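Local coordinates for protein 2-hydroxy-3-oxopropionate reductase (Polaromonas sp. JS666, PDB 4DLL) that probably catalyses the NAD(P)H-dependent reduction of 2-hydroxy-3-oxopropanoate (tartronate semialdehyde) to D-glycerate, as a member of the beta-hydroxyacid dehydrogenase family, at residues A[212-217]-A[308-313]; A[163-168]-A[197-202]; A[271-276]-A[284-289]; A[60-65]-A[94-99]. All coordinates share one frame; numbering follows the deposited sequence.

Interaction 1: A[212-217]-A[308-313]; sequences AVAEAL and GLFVEL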
loop_
_atom_site.group_PDB
_atom_site.type_symbol
_atom_site.label_atom_id
_atom_site.label_comp_id
_atom_site.label_asym_id
_atom_site.label_seq_id
_atom_site.Cartn_x
_atom_site.Cartn_y
_atom_site.Cartn_z
ATOM N N ALA A 212 6.648 5.330 -2.941
ATOM C CA ALA A 212 5.543 5.543 -3.857
ATOM C C ALA A 212 4.603 6.697 -3.367
ATOM O O ALA A 212 4.052 7.466 -4.151
ATOM C CB ALA A 212 4.755 4.253 -3.975
ATOM N N VAL A 213 4.371 6.761 -2.082
ATOM C CA VAL A 213 3.460 7.735 -1.572
ATOM C C VAL A 213 4.181 9.120 -1.543
ATOM O O VAL A 213 3.551 10.119 -1.743
ATOM C CB VAL A 213 2.890 7.305 -0.219
ATOM C CG1 VAL A 213 2.337 8.522 0.574
ATOM C CG2 VAL A 213 1.835 6.166 -0.400
ATOM N N ALA A 214 5.489 9.162 -1.327
ATOM C CA ALA A 214 6.146 10.449 -1.221
ATOM C C ALA A 214 6.188 10.986 -2.642
ATOM O O ALA A 214 5.863 12.152 -2.884
ATOM C CB ALA A 214 7.549 10.315 -0.639
ATOM N N GLU A 215 6.544 10.115 -3.580
ATOM C CA GLU A 215 6.676 10.538 -4.948
ATOM C C GLU A 215 5.389 10.994 -5.634
ATOM O O GLU A 215 5.405 11.950 -6.407
ATOM C CB GLU A 215 7.318 9.465 -5.765
ATOM C CG GLU A 215 7.499 9.924 -7.173
ATOM C CD GLU A 215 8.624 9.221 -7.810
ATOM O OE1 GLU A 215 9.732 9.438 -7.312
ATOM O OE2 GLU A 215 8.383 8.445 -8.759
ATOM N N ALA A 216 4.273 10.330 -5.347
ATOM C CA ALA A 216 3.033 10.762 -5.905
ATOM C C ALA A 216 2.487 12.039 -5.248
ATOM O O ALA A 216 1.894 12.871 -5.920
ATOM C CB ALA A 216 2.007 9.613 -5.967
ATOM N N LEU A 217 2.728 12.209 -3.961
ATOM C CA LEU A 217 2.257 13.391 -3.276
ATOM C C LEU A 217 3.074 14.609 -3.654
ATOM O O LEU A 217 2.546 15.733 -3.669
ATOM C CB LEU A 217 2.293 13.230 -1.768
ATOM C CG LEU A 217 1.326 12.216 -1.151
ATOM C CD1 LEU A 217 1.443 12.281 0.387
ATOM C CD2 LEU A 217 -0.097 12.418 -1.638
ATOM N N GLY A 308 10.625 9.805 6.376
ATOM C CA GLY A 308 11.580 10.856 6.104
ATOM C C GLY A 308 12.200 10.699 4.739
ATOM O O GLY A 308 13.010 11.530 4.335
ATOM N N LEU A 309 11.784 9.673 3.993
ATOM C CA LEU A 309 12.293 9.442 2.636
ATOM C C LEU A 309 11.745 10.461 1.659
ATOM O O LEU A 309 12.393 10.795 0.658
ATOM C CB LEU A 309 11.999 7.999 2.163
ATOM C CG LEU A 309 12.316 7.637 0.727
ATOM C CD1 LEU A 309 13.843 7.489 0.574
ATOM C CD2 LEU A 309 11.597 6.367 0.265
ATOM N N PHE A 310 10.542 10.920 1.945
ATOM C CA PHE A 310 9.989 12.143 1.400
ATOM C C PHE A 310 11.056 13.246 1.286
ATOM O O PHE A 310 11.189 13.876 0.231
ATOM C CB PHE A 310 8.931 12.597 2.383
ATOM C CG PHE A 310 8.132 13.765 1.952
ATOM C CD1 PHE A 310 8.517 15.060 2.324
ATOM C CD2 PHE A 310 6.931 13.582 1.277
ATOM C CE1 PHE A 310 7.746 16.175 1.974
ATOM C CE2 PHE A 310 6.152 14.677 0.903
ATOM C CZ PHE A 310 6.568 15.993 1.256
ATOM N N VAL A 311 11.812 13.470 2.368
ATOM C CA VAL A 311 12.803 14.545 2.382
ATOM C C VAL A 311 13.837 14.297 1.282
ATOM O O VAL A 311 14.089 15.181 0.445
ATOM C CB VAL A 311 13.417 14.768 3.792
ATOM C CG1 VAL A 311 14.460 15.847 3.758
ATOM C CG2 VAL A 311 12.327 15.131 4.787
ATOM N N GLU A 312 14.371 13.072 1.229
ATOM C CA GLU A 312 15.287 12.675 0.148
ATOM C C GLU A 312 14.701 13.019 -1.200
ATOM O O GLU A 312 15.386 13.578 -2.040
ATOM C CB GLU A 312 15.601 11.170 0.201
ATOM N N LEU A 313 13.416 12.713 -1.402
ATOM C CA LEU A 313 12.811 12.876 -2.730
ATOM C C LEU A 313 12.336 14.299 -3.052
ATOM O O LEU A 313 12.350 14.715 -4.226
ATOM C CB LEU A 313 11.696 11.853 -2.981
ATOM C CG LEU A 313 12.005 10.353 -3.057
ATOM C CD1 LEU A 313 10.686 9.637 -3.287
ATOM C CD2 LEU A 313 12.985 10.011 -4.169
#

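Interaction 2: A[163-168]-A[197-202]; sequences VIMAGG and LTKLAN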
loop_
_atom_site.group_PDB
_atom_site.type_symbol
_atom_site.label_atom_id
_atom_site.label_comp_id
_atom_site.label_asym_id
_atom_site.label_seq_id
_atom_site.Cartn_x
_atom_site.Cartn_y
_atom_site.Cartn_z
ATOM N N VAL A 163 0.220 -7.794 14.248
ATOM C CA VAL A 163 0.305 -8.955 13.377
ATOM C C VAL A 163 1.708 -9.598 13.560
ATOM O O VAL A 163 2.720 -8.885 13.598
ATOM C CB VAL A 163 -0.071 -8.427 11.973
ATOM C CG1 VAL A 163 0.927 -8.712 10.901
ATOM C CG2 VAL A 163 -1.532 -8.718 11.684
ATOM N N ILE A 164 1.730 -10.906 13.804
ATOM C CA ILE A 164 2.924 -11.667 14.174
ATOM C C ILE A 164 3.166 -12.792 13.170
ATOM O O ILE A 164 2.265 -13.600 12.837
ATOM C CB ILE A 164 2.817 -12.269 15.611
ATOM C CG1 ILE A 164 2.570 -11.198 16.649
ATOM C CG2 ILE A 164 4.053 -13.083 16.007
ATOM C CD1 ILE A 164 1.611 -11.688 17.785
HETATM N N MSE A 165 4.386 -12.828 12.664
HETATM C CA MSE A 165 4.740 -13.727 11.606
HETATM C C MSE A 165 5.773 -14.691 12.144
HETATM O O MSE A 165 6.965 -14.289 12.361
HETATM C CB MSE A 165 5.384 -12.951 10.432
HETATM C CG MSE A 165 4.503 -11.934 9.688
HETATM SE SE MSE A 165 5.745 -10.355 9.338
HETATM C CE MSE A 165 5.461 -9.635 11.059
ATOM N N ALA A 166 5.353 -15.939 12.282
ATOM C CA ALA A 166 6.100 -16.991 13.006
ATOM C C ALA A 166 6.798 -18.036 12.138
ATOM O O ALA A 166 6.237 -18.517 11.140
ATOM C CB ALA A 166 5.152 -17.691 14.063
ATOM N N GLY A 167 8.044 -18.370 12.489
ATOM C CA GLY A 167 8.805 -19.451 11.795
ATOM C C GLY A 167 9.084 -20.504 12.849
ATOM O O GLY A 167 9.440 -20.133 13.966
ATOM N N GLY A 168 8.881 -21.804 12.531
ATOM C CA GLY A 168 9.335 -22.907 13.406
ATOM C C GLY A 168 8.430 -24.124 13.296
ATOM O O GLY A 168 7.711 -24.272 12.308
ATOM N N LEU A 197 11.735 -14.099 7.333
ATOM C CA LEU A 197 11.625 -13.937 5.908
ATOM C C LEU A 197 10.356 -13.222 5.573
ATOM O O LEU A 197 10.338 -12.444 4.627
ATOM C CB LEU A 197 11.679 -15.298 5.242
ATOM C CG LEU A 197 11.507 -15.356 3.745
ATOM C CD1 LEU A 197 12.896 -15.390 3.130
ATOM C CD2 LEU A 197 10.684 -16.598 3.422
ATOM N N THR A 198 9.263 -13.535 6.299
ATOM C CA THR A 198 7.974 -12.849 6.025
ATOM C C THR A 198 8.142 -11.430 6.506
ATOM O O THR A 198 7.712 -10.508 5.879
ATOM C CB THR A 198 6.776 -13.573 6.692
ATOM O OG1 THR A 198 6.742 -14.893 6.188
ATOM C CG2 THR A 198 5.439 -12.934 6.367
ATOM N N LYS A 199 8.803 -11.272 7.649
ATOM C CA LYS A 199 9.192 -9.956 8.066
ATOM C C LYS A 199 9.912 -9.089 6.972
ATOM O O LYS A 199 9.580 -7.907 6.849
ATOM C CB LYS A 199 9.892 -9.930 9.390
ATOM C CG LYS A 199 10.236 -8.490 9.921
ATOM C CD LYS A 199 9.005 -7.508 10.221
ATOM C CE LYS A 199 9.422 -6.391 11.225
ATOM N NZ LYS A 199 8.504 -5.265 11.088
ATOM N N LEU A 200 10.775 -9.667 6.145
ATOM C CA LEU A 200 11.590 -8.816 5.214
ATOM C C LEU A 200 10.694 -8.531 3.998
ATOM O O LEU A 200 10.683 -7.423 3.492
ATOM C CB LEU A 200 12.921 -9.528 4.762
ATOM C CG LEU A 200 14.033 -9.752 5.760
ATOM C CD1 LEU A 200 15.161 -10.801 5.292
ATOM C CD2 LEU A 200 14.612 -8.396 6.222
ATOM N N ALA A 201 9.875 -9.514 3.566
ATOM C CA ALA A 201 8.812 -9.206 2.625
ATOM C C ALA A 201 7.993 -8.002 3.097
ATOM O O ALA A 201 7.727 -7.118 2.322
ATOM C CB ALA A 201 7.876 -10.477 2.332
ATOM N N ASN A 202 7.567 -7.971 4.356
ATOM C CA ASN A 202 6.664 -6.859 4.900
ATOM C C ASN A 202 7.478 -5.542 4.909
ATOM O O ASN A 202 7.023 -4.452 4.507
ATOM C CB ASN A 202 6.383 -7.291 6.334
ATOM C CG ASN A 202 5.377 -6.487 7.033
ATOM O OD1 ASN A 202 5.693 -5.493 7.722
ATOM N ND2 ASN A 202 4.128 -6.976 6.960
#

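Interaction 3: A[271-276]-A[284-289]; sequences NALATA and PITGLF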
loop_
_atom_site.group_PDB
_atom_site.type_symbol
_atom_site.label_atom_id
_atom_site.label_comp_id
_atom_site.label_asym_id
_atom_site.label_seq_id
_atom_site.Cartn_x
_atom_site.Cartn_y
_atom_site.Cartn_z
ATOM N N ASN A 271 19.293 -6.235 4.754
ATOM C CA ASN A 271 18.973 -7.635 5.062
ATOM C C ASN A 271 18.118 -8.352 4.025
ATOM O O ASN A 271 18.248 -9.553 3.830
ATOM C CB ASN A 271 18.317 -7.763 6.430
ATOM C CG ASN A 271 19.275 -7.474 7.496
ATOM O OD1 ASN A 271 20.442 -7.743 7.329
ATOM N ND2 ASN A 271 18.826 -6.881 8.564
ATOM N N ALA A 272 17.255 -7.626 3.356
ATOM C CA ALA A 272 16.347 -8.278 2.374
ATOM C C ALA A 272 17.178 -8.599 1.140
ATOM O O ALA A 272 16.976 -9.626 0.486
ATOM C CB ALA A 272 15.241 -7.387 1.990
ATOM N N LEU A 273 18.129 -7.712 0.850
ATOM C CA LEU A 273 18.958 -7.888 -0.312
ATOM C C LEU A 273 20.026 -8.981 -0.114
ATOM O O LEU A 273 20.288 -9.729 -1.050
ATOM C CB LEU A 273 19.548 -6.550 -0.770
ATOM C CG LEU A 273 18.604 -5.551 -1.421
ATOM C CD1 LEU A 273 19.418 -4.364 -1.859
ATOM C CD2 LEU A 273 17.762 -6.126 -2.634
ATOM N N ALA A 274 20.553 -9.114 1.104
ATOM C CA ALA A 274 21.487 -10.162 1.504
ATOM C C ALA A 274 20.832 -11.513 1.465
ATOM O O ALA A 274 21.404 -12.531 0.998
ATOM C CB ALA A 274 22.019 -9.908 2.891
ATOM N N THR A 275 19.613 -11.537 1.959
ATOM C CA THR A 275 18.796 -12.731 1.826
ATOM C C THR A 275 18.524 -13.022 0.389
ATOM O O THR A 275 18.575 -14.191 -0.028
ATOM C CB THR A 275 17.473 -12.595 2.622
ATOM O OG1 THR A 275 17.845 -12.399 3.975
ATOM C CG2 THR A 275 16.624 -13.846 2.520
ATOM N N ALA A 276 18.209 -12.007 -0.400
ATOM C CA ALA A 276 17.956 -12.332 -1.835
ATOM C C ALA A 276 19.196 -12.986 -2.531
ATOM O O ALA A 276 19.036 -13.931 -3.288
ATOM C CB ALA A 276 17.475 -11.161 -2.585
ATOM N N PRO A 284 14.991 -6.047 -8.200
ATOM C CA PRO A 284 15.388 -4.687 -8.679
ATOM C C PRO A 284 14.685 -3.560 -7.930
ATOM O O PRO A 284 15.348 -2.546 -7.568
ATOM C CB PRO A 284 14.966 -4.684 -10.146
ATOM C CG PRO A 284 13.793 -5.764 -10.165
ATOM C CD PRO A 284 14.200 -6.799 -9.191
ATOM N N ILE A 285 13.390 -3.724 -7.640
ATOM C CA ILE A 285 12.631 -2.678 -6.901
ATOM C C ILE A 285 13.268 -2.321 -5.535
ATOM O O ILE A 285 13.585 -1.129 -5.242
ATOM C CB ILE A 285 11.146 -3.048 -6.787
ATOM C CG1 ILE A 285 10.631 -3.287 -8.194
ATOM C CG2 ILE A 285 10.377 -1.966 -6.078
ATOM C CD1 ILE A 285 9.330 -4.070 -8.269
ATOM N N THR A 286 13.531 -3.366 -4.744
ATOM C CA THR A 286 14.236 -3.229 -3.500
ATOM C C THR A 286 15.676 -2.726 -3.701
ATOM O O THR A 286 16.163 -1.937 -2.896
ATOM C CB THR A 286 14.193 -4.545 -2.742
ATOM O OG1 THR A 286 12.853 -4.800 -2.365
ATOM C CG2 THR A 286 15.017 -4.487 -1.472
ATOM N N GLY A 287 16.339 -3.170 -4.777
ATOM C CA GLY A 287 17.664 -2.604 -5.167
ATOM C C GLY A 287 17.617 -1.084 -5.336
ATOM O O GLY A 287 18.434 -0.353 -4.778
ATOM N N LEU A 288 16.627 -0.589 -6.067
ATOM C CA LEU A 288 16.447 0.866 -6.205
ATOM C C LEU A 288 16.199 1.489 -4.851
ATOM O O LEU A 288 16.827 2.511 -4.503
ATOM C CB LEU A 288 15.300 1.211 -7.162
ATOM C CG LEU A 288 14.790 2.653 -7.184
ATOM C CD1 LEU A 288 15.908 3.600 -7.636
ATOM C CD2 LEU A 288 13.585 2.794 -8.093
ATOM N N PHE A 289 15.310 0.884 -4.061
ATOM C CA PHE A 289 15.026 1.457 -2.711
ATOM C C PHE A 289 16.152 1.416 -1.674
ATOM O O PHE A 289 16.276 2.336 -0.891
ATOM C CB PHE A 289 13.703 0.947 -2.133
ATOM C CG PHE A 289 12.560 1.657 -2.695
ATOM C CD1 PHE A 289 12.069 1.292 -3.961
ATOM C CD2 PHE A 289 12.041 2.759 -2.054
ATOM C CE1 PHE A 289 11.060 1.940 -4.533
ATOM C CE2 PHE A 289 11.022 3.415 -2.621
ATOM C CZ PHE A 289 10.497 2.999 -3.873
#

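Interaction 4: A[60-65]-A[94-99]; sequences WNRTPA and MLENGA. With SO4 (sulfate ion), chain C.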
loop_
_atom_site.group_PDB
_atom_site.type_symbol
_atom_site.label_atom_id
_atom_site.label_comp_id
_atom_site.label_asym_id
_atom_site.label_seq_id
_atom_site.Cartn_x
_atom_site.Cartn_y
_atom_site.Cartn_z
ATOM N N TRP A 60 15.257 -8.449 31.631
ATOM C CA TRP A 60 16.610 -7.922 31.664
ATOM C C TRP A 60 16.642 -6.839 30.584
ATOM O O TRP A 60 16.129 -7.042 29.496
ATOM C CB TRP A 60 17.629 -9.029 31.368
ATOM C CG TRP A 60 18.980 -8.482 31.132
ATOM C CD1 TRP A 60 19.901 -8.109 32.088
ATOM C CD2 TRP A 60 19.562 -8.168 29.861
ATOM N NE1 TRP A 60 21.023 -7.579 31.477
ATOM C CE2 TRP A 60 20.850 -7.611 30.116
ATOM C CE3 TRP A 60 19.126 -8.301 28.532
ATOM C CZ2 TRP A 60 21.717 -7.212 29.085
ATOM C CZ3 TRP A 60 19.984 -7.915 27.512
ATOM C CH2 TRP A 60 21.273 -7.362 27.794
ATOM N N ASN A 61 17.179 -5.662 30.873
ATOM C CA ASN A 61 17.193 -4.636 29.863
ATOM C C ASN A 61 18.329 -3.646 30.173
ATOM O O ASN A 61 19.033 -3.855 31.136
ATOM C CB ASN A 61 15.816 -3.983 29.722
ATOM C CG ASN A 61 15.523 -2.979 30.815
ATOM O OD1 ASN A 61 15.803 -3.208 31.977
ATOM N ND2 ASN A 61 14.981 -1.848 30.437
ATOM N N ARG A 62 18.487 -2.614 29.348
ATOM C CA ARG A 62 19.653 -1.748 29.363
ATOM C C ARG A 62 19.256 -0.311 29.656
ATOM O O ARG A 62 20.097 0.567 29.686
ATOM C CB ARG A 62 20.365 -1.819 28.000
ATOM C CG ARG A 62 20.894 -3.220 27.657
ATOM C CD ARG A 62 21.656 -3.279 26.288
ATOM N NE ARG A 62 20.762 -3.485 25.120
ATOM C CZ ARG A 62 19.561 -4.054 25.176
ATOM N NH1 ARG A 62 19.097 -4.518 26.332
ATOM N NH2 ARG A 62 18.830 -4.140 24.076
ATOM N N THR A 63 17.970 -0.072 29.872
ATOM C CA THR A 63 17.470 1.293 29.993
ATOM C C THR A 63 16.609 1.480 31.263
ATOM O O THR A 63 15.486 0.932 31.382
ATOM C CB THR A 63 16.846 1.799 28.662
ATOM O OG1 THR A 63 16.657 3.207 28.735
ATOM C CG2 THR A 63 15.536 1.157 28.376
ATOM N N PRO A 64 17.171 2.218 32.243
ATOM C CA PRO A 64 16.632 2.436 33.591
ATOM C C PRO A 64 15.176 2.862 33.698
ATOM O O PRO A 64 14.470 2.350 34.552
ATOM C CB PRO A 64 17.557 3.534 34.140
ATOM C CG PRO A 64 18.900 3.162 33.519
ATOM C CD PRO A 64 18.497 2.872 32.085
ATOM N N ALA A 65 14.723 3.771 32.841
ATOM C CA ALA A 65 13.386 4.357 32.966
ATOM C C ALA A 65 12.308 3.390 32.472
ATOM O O ALA A 65 11.148 3.433 32.936
ATOM C CB ALA A 65 13.307 5.688 32.208
HETATM N N MSE A 94 13.666 -8.992 22.516
HETATM C CA MSE A 94 13.300 -7.786 21.802
HETATM C C MSE A 94 14.568 -6.953 21.586
HETATM O O MSE A 94 14.609 -5.708 21.695
HETATM C CB MSE A 94 12.231 -7.050 22.582
HETATM C CG MSE A 94 10.922 -7.848 22.602
HETATM SE SE MSE A 94 9.647 -6.928 23.675
HETATM C CE MSE A 94 7.992 -7.970 23.390
ATOM N N LEU A 95 15.623 -7.671 21.282
ATOM C CA LEU A 95 16.903 -7.072 21.091
ATOM C C LEU A 95 17.023 -6.485 19.664
ATOM O O LEU A 95 16.132 -6.646 18.843
ATOM C CB LEU A 95 17.963 -8.129 21.376
ATOM C CG LEU A 95 17.855 -8.698 22.766
ATOM C CD1 LEU A 95 18.705 -9.929 22.904
ATOM C CD2 LEU A 95 18.292 -7.646 23.751
ATOM N N GLU A 96 18.134 -5.801 19.390
ATOM C CA GLU A 96 18.285 -4.977 18.176
ATOM C C GLU A 96 18.573 -5.777 16.921
ATOM O O GLU A 96 17.896 -5.611 15.901
ATOM C CB GLU A 96 19.435 -3.957 18.334
ATOM C CG GLU A 96 19.125 -2.736 19.206
ATOM C CD GLU A 96 19.409 -2.966 20.717
ATOM O OE1 GLU A 96 20.096 -3.971 21.051
ATOM O OE2 GLU A 96 18.937 -2.132 21.553
ATOM N N ASN A 97 19.609 -6.602 16.993
ATOM C CA ASN A 97 20.102 -7.286 15.831
ATOM C C ASN A 97 20.718 -8.620 16.207
ATOM O O ASN A 97 20.783 -9.003 17.397
ATOM C CB ASN A 97 21.151 -6.424 15.112
ATOM C CG ASN A 97 22.340 -6.072 16.008
ATOM O OD1 ASN A 97 22.963 -6.945 16.629
ATOM N ND2 ASN A 97 22.643 -4.789 16.086
ATOM N N GLY A 98 21.177 -9.300 15.158
ATOM C CA GLY A 98 21.797 -10.615 15.222
ATOM C C GLY A 98 22.959 -10.788 16.145
ATOM O O GLY A 98 22.988 -11.797 16.845
ATOM N N ALA A 99 23.904 -9.820 16.140
ATOM C CA ALA A 99 25.130 -9.844 16.986
ATOM C C ALA A 99 24.797 -9.800 18.467
ATOM O O ALA A 99 25.312 -10.588 19.274
ATOM C CB ALA A 99 26.058 -8.656 16.649
HETATM S S SO4 C . 16.170 -1.851 26.253
HETATM O O1 SO4 C . 15.580 -2.285 24.985
HETATM O O2 SO4 C . 15.078 -1.199 26.983
HETATM O O3 SO4 C . 16.818 -2.971 26.951
HETATM O O4 SO4 C . 17.223 -0.883 25.988
#

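Interaction 1: A[212-217]-A[308-313]
Ala214 presses its single methyl into the helix surface made by Phe310 and Leu313, and these three residues make most of the contact. The Ala214 CB lies 3.7 Å from Phe310 CA, so at this point a side chain meets backbone directly. The same methyl is 3.8 Å from CD2 of the Phe310 ring, which it approaches obliquely. With CG swung opposite the backbone N (chi1 -174°), the Phe310 ring reaches across to helix 194-222 although its CB does not point there; Phe256, Met227 and Met251 also pack on it. One turn further on, Leu313 brings CD1 to 4.2 Å from Ala214 CB and 4.1 Å from Glu215 OE1, its side chain lying aslant the stem of Glu215. The Glu215 carboxylate finds its polar partner outside the contact, in a hydrogen bond to Thr286 of the second subunit. No hydrogen bond joins the two segments. The axes of the two segments pass 9.1 Å apart, crossing at -45°, and the alanine methyl lets Phe310 CA come near. This is helix-on-helix packing in the all-helical C-terminal domain of the beta-hydroxyacid dehydrogenases, with the last helix, 309-315, laid against the long helix 194-222.

Interaction 2: A[163-168]-A[197-202]
Met165, modelled as selenomethionine, lays its side chain over Thr198 and the backbone of Lys199, in the same turn of helix 194-222. Its CG is 3.6 Å from Thr198 CG2, and the two side chains pass each other at a slant. Bends at chi2 and chi3 then bring the selenium against the helix backbone: Met165 SE sits 3.6 Å from Lys199 N and 4.2 Å from Lys199 CB. One turn along, the same SE is 4.3 Å from Asn202 CB. This side chain fills much of the space between the two segments, whose axes are 8.4 Å apart and which meet by van der Waals contact alone, without hydrogen bonds. In Thr198, CG2 stands opposite the backbone N (OG1 chi1 -59°), which gives the methyl to Met165 while OG1 bonds back to Ser194 O in the preceding turn. Lys199 offers only its base; its chain leads away, and NZ is hydrogen-bonded to Val150 O. Ala233 of the second subunit also packs on Met165, putting the contact at the dimer interface. Strand 162-167 belongs to the mixed sheet of the Rossmann-type N-terminal domain, so the contact seats that sheet on the long interdomain helix characteristic of beta-hydroxyacid dehydrogenases.

Interaction 3: A[271-276]-A[284-289]
Leu273 reaches from helix 262-278 to Thr286 and Gly287 of helix 284-301, the two arms of an antiparallel helical hairpin in the all-helical C-terminal domain. Along 284-289, Pro284 opens the helix and packs on Glu215 of the second subunit, whose carboxylate also accepts a hydrogen bond from Ile285 N. Next comes Thr286, the main partner: its CG2 is 3.4 Å from Leu273 CD2, tighter than a usual carbon contact, and 3.7 Å from Leu273 CG. The two side chains run past each other in opposite senses. A chi1 of -66° turns Thr286 CG2 opposite its backbone N and lets OG1 bond to Glu215 of the second subunit, so the residue faces the hairpin with its methyl and the dimer with its hydroxyl. Gly287 follows with bare backbone, its N 3.9 Å from Leu273 CD2 and its CA 4.1 Å from Leu273 CD1. At Leu273 an alanine lacks CG and both methyls, and Thr286 CG2 and the Gly287 backbone would probably face a gap between the arms. Further along, Leu288 meets Leu288 of the second subunit. Behind Leu273, Asn271 O accepts both Thr275 N and Thr275 OG1, the hydroxyl at 2.9 Å.

Interaction 4: A[60-65]-A[94-99]
Extended at Trp60 and turned at Arg62 (phi -120°, psi 1°), the loop after strand 56-60 brings these two residues against Leu95 and Glu96, in the loop after strand 90-93. Leu95 CD2 touches the edge of the indole, 4.1 Å from Trp60 CZ3, and lies 3.6 Å from Arg62 NH2. Arg62, bent at chi3, comes from the opposite direction to Glu96, whose carboxylate lies at the guanidinium edge, in a salt bridge. The guanidinium and carboxylate planes stand 82° apart, and one nitrogen serves both oxygens: Arg62 NH2 bonds to Glu96 OE2 at 3.2 Å, on its syn side, and weakly to OE1. A sulfate, probably from the crystallisation liquor, lies over one guanidinium face. Its O3 accepts a hydrogen bond from Arg62 N (2.9 Å) and is 2.8 Å from Arg62 NH1; Thr39 N binds the ion too. The position is consistent with the 2'-phosphate site of NADP in Rossmann domains. Asn61 ND2 bonds to Thr63 O at 3.0 Å, tilted out of the carbonyl plane, tying the loop across its turn, and a leucine in its place would probably leave that carbonyl without this mate and the sulfate-binding turn less fixed. In the sheet, strand 33-37 runs between the two parent strands, while Trp60 packs on Val104 of helix 98-107 and on Ala81 and Ala84 of helix 81-85, and Leu95 on Val101 and Val104.

Interactions 1 and 2 are buried, interactions 3 and 4 partly so, and the exposed charges gather in interaction 4. Interactions 1 and 2 share helix 194-222, their centres about 26 Å apart: one pairs it with another helix, the other with the sheet of the N-terminal domain. Interaction 3 touches both, through Phe289 with Leu309 and through Leu200 with Thr275. Across the segments the first three contacts are apolar or van der Waals, their polar side-chain ends turned to other partners. Interactions 1 and 3 are also tied through the dimer, Glu215 of one subunit meeting the 284-289 segment of the other. Interaction 4, untouched by the second subunit, adds a salt bridge and a bound anion.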